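Local coordinates for ABC transporter, solute-binding protein (Staphylococcus aureus, PDB 6LKK) that binds glucose 6-phosphate as an extracellular solute-binding protein and probably serves as the sugar-phosphate sensor of a two-component signalling system, at residues A[76-79]-A[80-83]; A[87-90]-A[91-94]; A[156-159]-A[160-163]. All coordinates share one frame; numbering follows the deposited sequence.

All three contacts are local, made within one continuous run of chain, so they follow in series and neither nest nor cross. Contact 1 winds a short 3-10 turn that begins at 76, within 76-83, in the loop that leaves strand 70-71. A few residues on, contact 2 closes the turn at 87-94 that feeds strand 92-105. These two lie side by side, about 11 Å between centres: Q81 NE2 makes a weak hydrogen bond to S94 O, and V78 packs on T93. Contact 3, at 156-163, lies along helix 154-161 on the opposite side of the chain's centre from contact 1, its centre about 38 Å from that of contact 1.

Contact 1 of 3, residues A[76-79]-A[80-83]; sequences TSVT and QQLE
Q81 folds its side chain back against V78, and this is where the contact packs most closely. Its CG stands anti to its carbonyl carbon (chi1 -67°), and from there the chain runs out extended, carrying CD to 3.7 Å from V78 CA. The amide crosses the valine at a slant, with OE1 4.0 Å from V78 CG1, and Q81 CG also rests 3.6 Å from S77 O. Beyond the valine, Q81 reaches strand 92-105, touching T93. Its NE2 donates to a water, 3.1 Å away, which in turn donates to S77 OG at 2.9 Å. One water thus joins the ends of two side chains four residues apart, while D75, just before the segment, is the stronger partner of the serine hydroxyl.

The backbone here is a short 3-10 helix, and its i to i+3 pattern shows in two bonds. Q80 N donates to S77 O and Q81 N to V78 O, the second at 3.0 Å. In both the donor stands well above the carbonyl plane, consistent with the tight winding.

The looser side belongs to T79 and Q80. Q80 bends about its CB-CG bond (chi2 70°), which turns its amide back along the turn: OE1 lies 3.6 Å from the methyl CG2 of T79, and NE2 passes near S77 CA. These are van der Waals touches, and T79 itself is exposed. On this flank Q80 also leans on R256, in the loop whose residue K257 shares backbone hydrogen bonding with Q80.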
loop_
_atom_site.group_PDB
_atom_site.type_symbol
_atom_site.label_atom_id
_atom_site.label_comp_id
_atom_site.label_asym_id
_atom_site.label_seq_id
_atom_site.Cartn_x
_atom_site.Cartn_y
_atom_site.Cartn_z
ATOM N N THR A 76 14.462 5.004 -16.072
ATOM C CA THR A 76 14.273 4.774 -17.501
ATOM C C THR A 76 13.359 3.583 -17.765
ATOM O O THR A 76 12.657 3.557 -18.782
ATOM C CB THR A 76 15.626 4.561 -18.180
ATOM O OG1 THR A 76 16.469 5.692 -17.933
ATOM C CG2 THR A 76 15.457 4.379 -19.687
ATOM N N SER A 77 13.338 2.601 -16.859
ATOM C CA SER A 77 12.599 1.368 -17.096
ATOM C C SER A 77 11.092 1.552 -17.012
ATOM O O SER A 77 10.370 0.554 -17.103
ATOM C CB SER A 77 13.038 0.289 -16.103
ATOM O OG SER A 77 12.616 0.593 -14.788
ATOM N N VAL A 78 10.589 2.779 -16.835
ATOM C CA VAL A 78 9.149 2.980 -16.957
ATOM C C VAL A 78 8.671 2.481 -18.312
ATOM O O VAL A 78 7.514 2.070 -18.464
ATOM C CB VAL A 78 8.773 4.460 -16.730
ATOM C CG1 VAL A 78 9.042 4.863 -15.284
ATOM C CG2 VAL A 78 9.512 5.373 -17.700
ATOM N N THR A 79 9.559 2.488 -19.312
ATOM C CA THR A 79 9.224 1.975 -20.636
ATOM C C THR A 79 8.782 0.516 -20.587
ATOM O O THR A 79 7.995 0.080 -21.434
ATOM C CB THR A 79 10.429 2.125 -21.567
ATOM O OG1 THR A 79 10.802 3.505 -21.651
ATOM C CG2 THR A 79 10.112 1.606 -22.967
ATOM N N GLN A 80 9.280 -0.256 -19.620
ATOM C CA GLN A 80 8.970 -1.675 -19.514
ATOM C C GLN A 80 7.794 -1.956 -18.589
ATOM O O GLN A 80 7.515 -3.124 -18.304
ATOM C CB GLN A 80 10.194 -2.451 -19.018
ATOM C CG GLN A 80 11.187 -2.826 -20.104
ATOM C CD GLN A 80 11.930 -1.629 -20.657
ATOM O OE1 GLN A 80 11.827 -1.315 -21.844
ATOM N NE2 GLN A 80 12.694 -0.959 -19.801
ATOM N N GLN A 81 7.102 -0.924 -18.122
ATOM C CA GLN A 81 6.058 -1.095 -17.125
ATOM C C GLN A 81 4.693 -1.264 -17.776
ATOM O O GLN A 81 4.452 -0.812 -18.900
ATOM C CB GLN A 81 6.033 0.095 -16.169
ATOM C CG GLN A 81 7.273 0.185 -15.313
ATOM C CD GLN A 81 7.188 1.273 -14.270
ATOM O OE1 GLN A 81 6.311 2.137 -14.323
ATOM N NE2 GLN A 81 8.101 1.237 -13.307
ATOM N N LEU A 82 3.800 -1.932 -17.049
ATOM C CA LEU A 82 2.425 -2.101 -17.496
ATOM C C LEU A 82 1.830 -0.760 -17.903
ATOM O O LEU A 82 1.950 0.234 -17.183
ATOM C CB LEU A 82 1.597 -2.746 -16.383
ATOM C CG LEU A 82 2.009 -4.184 -16.059
ATOM C CD1 LEU A 82 1.404 -4.643 -14.743
ATOM C CD2 LEU A 82 1.607 -5.120 -17.192
ATOM N N GLU A 83 1.172 -0.749 -19.064
ATOM C CA GLU A 83 0.753 0.507 -19.682
ATOM C C GLU A 83 -0.210 1.282 -18.790
ATOM O O GLU A 83 -0.184 2.518 -18.763
ATOM C CB GLU A 83 0.101 0.224 -21.038
ATOM C CG GLU A 83 0.932 -0.642 -21.988
ATOM C CD GLU A 83 1.801 0.167 -22.931
ATOM O OE1 GLU A 83 2.424 -0.441 -23.827
ATOM O OE2 GLU A 83 1.861 1.404 -22.784
HETATM O O HOH W 1 10.202 -0.863 -14.033
#

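Contact 2 of 3, residues A[87-90]-A[91-94]; sequences SNNK and YVTS
S87 and V92 face each other across a compact turn held mainly by hydrogen bonds. Among the backbone bonds, V92 N donates to N89 O at 3.0 Å and nearly straight (164°), closing a type I beta turn over N89 to V92. A water joins the two ends of the segment, accepting from both S87 N and S94 N.

Side-chain to backbone bonds come next. N89 holds CG anti to its own N (chi1 -175°), which swings OD1 over the turn to take the N-H of Y91 at 2.9 Å, in the plane of the amide carbonyl. S87 OG accepts from N89 N at 2.9 Å, an ST turn, and lies equally near V92 O, although the acceptor of its own proton is not settled. S94 OG is hydrogen-bonded to the backbone O of Y85, just before the segment, and N89 ND2 to the backbone O of S61 of helix 60-63.

The remaining contacts are van der Waals and CH-pi in kind. K90 and Y91 run alongside each other in the same direction, and CG of the lysine sits over a ring face, 4.1 Å from the centroid, in a CH-pi contact. N89 OD1 meets the same ring at its edge, 3.2 Å from CD2, with amide and ring planes 70° apart. CG2 of V92 packs on the N89 amide carbon.

With OD1 on Y91 N and ND2 on S61 O, the N89 amide is probably held in one rotation, which ties the turn to helix 60-63.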
loop_
_atom_site.group_PDB
_atom_site.type_symbol
_atom_site.label_atom_id
_atom_site.label_comp_id
_atom_site.label_asym_id
_atom_site.label_seq_id
_atom_site.Cartn_x
_atom_site.Cartn_y
_atom_site.Cartn_z
ATOM N N SER A 87 3.374 5.922 -13.569
ATOM C CA SER A 87 3.173 7.147 -12.812
ATOM C C SER A 87 2.991 8.332 -13.750
ATOM O O SER A 87 3.739 8.493 -14.718
ATOM C CB SER A 87 4.364 7.394 -11.889
ATOM O OG SER A 87 4.307 8.694 -11.332
ATOM N N ASN A 88 1.987 9.160 -13.460
ATOM C CA ASN A 88 1.823 10.455 -14.104
ATOM C C ASN A 88 2.399 11.582 -13.256
ATOM O O ASN A 88 2.076 12.754 -13.480
ATOM C CB ASN A 88 0.346 10.713 -14.409
ATOM C CG ASN A 88 -0.483 10.952 -13.158
ATOM O OD1 ASN A 88 -0.018 10.745 -12.036
ATOM N ND2 ASN A 88 -1.725 11.381 -13.349
ATOM N N ASN A 89 3.251 11.240 -12.293
ATOM C CA ASN A 89 3.836 12.182 -11.348
ATOM C C ASN A 89 5.340 12.188 -11.576
ATOM O O ASN A 89 5.995 11.150 -11.430
ATOM C CB ASN A 89 3.491 11.773 -9.912
ATOM C CG ASN A 89 3.975 12.767 -8.878
ATOM O OD1 ASN A 89 5.102 13.254 -8.940
ATOM N ND2 ASN A 89 3.123 13.058 -7.900
ATOM N N LYS A 90 5.886 13.351 -11.941
ATOM C CA LYS A 90 7.283 13.421 -12.357
ATOM C C LYS A 90 8.260 13.102 -11.232
ATOM O O LYS A 90 9.453 12.933 -11.507
ATOM C CB LYS A 90 7.595 14.805 -12.939
ATOM C CG LYS A 90 7.496 15.962 -11.954
ATOM C CD LYS A 90 7.894 17.275 -12.623
ATOM C CE LYS A 90 7.800 18.454 -11.667
ATOM N NZ LYS A 90 6.394 18.749 -11.276
ATOM N N TYR A 91 7.793 13.013 -9.987
ATOM C CA TYR A 91 8.647 12.669 -8.861
ATOM C C TYR A 91 8.629 11.184 -8.526
ATOM O O TYR A 91 9.417 10.751 -7.676
ATOM C CB TYR A 91 8.225 13.452 -7.612
ATOM C CG TYR A 91 8.250 14.952 -7.779
ATOM C CD1 TYR A 91 9.405 15.678 -7.522
ATOM C CD2 TYR A 91 7.118 15.643 -8.184
ATOM C CE1 TYR A 91 9.432 17.051 -7.672
ATOM C CE2 TYR A 91 7.136 17.016 -8.336
ATOM C CZ TYR A 91 8.295 17.712 -8.078
ATOM O OH TYR A 91 8.316 19.080 -8.227
ATOM N N VAL A 92 7.765 10.398 -9.163
ATOM C CA VAL A 92 7.458 9.049 -8.705
ATOM C C VAL A 92 7.632 8.062 -9.851
ATOM O O VAL A 92 7.130 8.288 -10.959
ATOM C CB VAL A 92 6.028 8.961 -8.138
ATOM C CG1 VAL A 92 5.711 7.541 -7.685
ATOM C CG2 VAL A 92 5.858 9.937 -6.983
ATOM N N THR A 93 8.335 6.966 -9.573
ATOM C CA THR A 93 8.378 5.796 -10.438
ATOM C C THR A 93 7.483 4.723 -9.835
ATOM O O THR A 93 7.604 4.408 -8.648
ATOM C CB THR A 93 9.807 5.262 -10.575
ATOM O OG1 THR A 93 10.663 6.283 -11.099
ATOM C CG2 THR A 93 9.857 4.039 -11.490
ATOM N N SER A 94 6.587 4.164 -10.642
ATOM C CA SER A 94 5.752 3.076 -10.150
ATOM C C SER A 94 6.616 1.864 -9.821
ATOM O O SER A 94 7.604 1.582 -10.505
ATOM C CB SER A 94 4.687 2.715 -11.182
ATOM O OG SER A 94 3.779 3.792 -11.348
HETATM O O HOH W 2 6.042 4.732 -13.472
#

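Contact 3 of 3, residues A[156-159]-A[160-163]; sequences DVHQ and FQNH
This is a packing contact along helix 154-161, on the outside of the lobe that also carries helix 138-151. Three i to i+4 backbone bonds hold it: F160 N to D156 O, Q161 N to V157 O at 3.0 Å, and N162 N to H158 O at 2.9 Å. The middle one is the straightest, 167° at the hydrogen, and its donor lies in the carbonyl plane.

Among the side chains, Q161 does most of the touching. It lies alongside V157, pointing the same way, with CD 4.0 Å from CG1, and its OE1 comes to the edge of the H158 ring, 3.8 Å from CD2. Ring and amide are almost coplanar, 6° apart; H158 NE2 is bonded to I293 O in the C-terminal helix.

F160 sends its ring to a different flank of the helix (CG anti to the backbone N, chi1 170°), into M144 and I147, meeting Y131 edge-to-face. Further along, H163 N bonds to F160 O at 2.8 Å, and H163 NE2 to Q122 O. The pattern is that of an amphipathic surface helix, V157 and F160 facing helix 138-151 while Q159 and N162 remain exposed, in a lobe of a periplasmic-binding-protein fold.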
loop_
_atom_site.group_PDB
_atom_site.type_symbol
_atom_site.label_atom_id
_atom_site.label_comp_id
_atom_site.label_asym_id
_atom_site.label_seq_id
_atom_site.Cartn_x
_atom_site.Cartn_y
_atom_site.Cartn_z
ATOM N N ASP A 156 -22.179 6.775 2.546
ATOM C CA ASP A 156 -21.675 5.405 2.589
ATOM C C ASP A 156 -20.396 5.317 3.411
ATOM O O ASP A 156 -20.178 4.334 4.129
ATOM C CB ASP A 156 -21.429 4.880 1.174
ATOM C CG ASP A 156 -22.713 4.562 0.433
ATOM O OD1 ASP A 156 -23.717 4.215 1.092
ATOM O OD2 ASP A 156 -22.716 4.651 -0.813
ATOM N N VAL A 157 -19.529 6.326 3.308
ATOM C CA VAL A 157 -18.312 6.345 4.114
ATOM C C VAL A 157 -18.665 6.459 5.590
ATOM O O VAL A 157 -18.153 5.713 6.431
ATOM C CB VAL A 157 -17.389 7.492 3.666
ATOM C CG1 VAL A 157 -16.153 7.572 4.552
ATOM C CG2 VAL A 157 -16.981 7.310 2.208
ATOM N N HIS A 158 -19.555 7.396 5.925
ATOM C CA HIS A 158 -19.919 7.603 7.321
ATOM C C HIS A 158 -20.617 6.380 7.900
ATOM O O HIS A 158 -20.408 6.035 9.070
ATOM C CB HIS A 158 -20.808 8.840 7.450
ATOM C CG HIS A 158 -20.088 10.129 7.206
ATOM N ND1 HIS A 158 -20.745 11.325 7.017
ATOM C CD2 HIS A 158 -18.765 10.409 7.128
ATOM C CE1 HIS A 158 -19.860 12.287 6.827
ATOM N NE2 HIS A 158 -18.650 11.758 6.890
ATOM N N GLN A 159 -21.458 5.715 7.103
ATOM C CA GLN A 159 -22.137 4.524 7.602
ATOM C C GLN A 159 -21.132 3.449 7.992
ATOM O O GLN A 159 -21.277 2.805 9.037
ATOM C CB GLN A 159 -23.119 3.984 6.563
ATOM C CG GLN A 159 -24.009 2.874 7.109
ATOM C CD GLN A 159 -24.995 2.332 6.091
ATOM O OE1 GLN A 159 -25.033 2.775 4.943
ATOM N NE2 GLN A 159 -25.799 1.362 6.511
ATOM N N PHE A 160 -20.097 3.246 7.173
ATOM C CA PHE A 160 -19.068 2.276 7.531
ATOM C C PHE A 160 -18.323 2.710 8.786
ATOM O O PHE A 160 -18.118 1.912 9.710
ATOM C CB PHE A 160 -18.080 2.079 6.381
ATOM C CG PHE A 160 -16.876 1.284 6.783
ATOM C CD1 PHE A 160 -16.922 -0.098 6.805
ATOM C CD2 PHE A 160 -15.715 1.918 7.194
ATOM C CE1 PHE A 160 -15.826 -0.833 7.204
ATOM C CE2 PHE A 160 -14.616 1.186 7.596
ATOM C CZ PHE A 160 -14.674 -0.190 7.602
ATOM N N GLN A 161 -17.893 3.972 8.832
ATOM C CA GLN A 161 -17.105 4.436 9.967
ATOM C C GLN A 161 -17.886 4.330 11.271
ATOM O O GLN A 161 -17.301 4.036 12.318
ATOM C CB GLN A 161 -16.641 5.873 9.728
ATOM C CG GLN A 161 -15.637 5.997 8.593
ATOM C CD GLN A 161 -15.113 7.406 8.423
ATOM O OE1 GLN A 161 -15.878 8.369 8.415
ATOM N NE2 GLN A 161 -13.798 7.535 8.291
ATOM N N ASN A 162 -19.201 4.550 11.229
ATOM C CA ASN A 162 -20.022 4.382 12.423
ATOM C C ASN A 162 -20.213 2.918 12.794
ATOM O O ASN A 162 -20.707 2.631 13.890
ATOM C CB ASN A 162 -21.386 5.043 12.220
ATOM C CG ASN A 162 -21.294 6.557 12.139
ATOM O OD1 ASN A 162 -20.448 7.172 12.786
ATOM N ND2 ASN A 162 -22.167 7.161 11.340
ATOM N N HIS A 163 -19.836 1.996 11.911
ATOM C CA HIS A 163 -19.963 0.566 12.145
ATOM C C HIS A 163 -18.659 -0.075 12.597
ATOM O O HIS A 163 -18.675 -1.225 13.045
ATOM C CB HIS A 163 -20.444 -0.118 10.858
ATOM C CG HIS A 163 -21.240 -1.366 11.085
ATOM N ND1 HIS A 163 -22.553 -1.345 11.504
ATOM C CD2 HIS A 163 -20.915 -2.671 10.931
ATOM C CE1 HIS A 163 -22.999 -2.584 11.606
ATOM N NE2 HIS A 163 -22.024 -3.408 11.265
#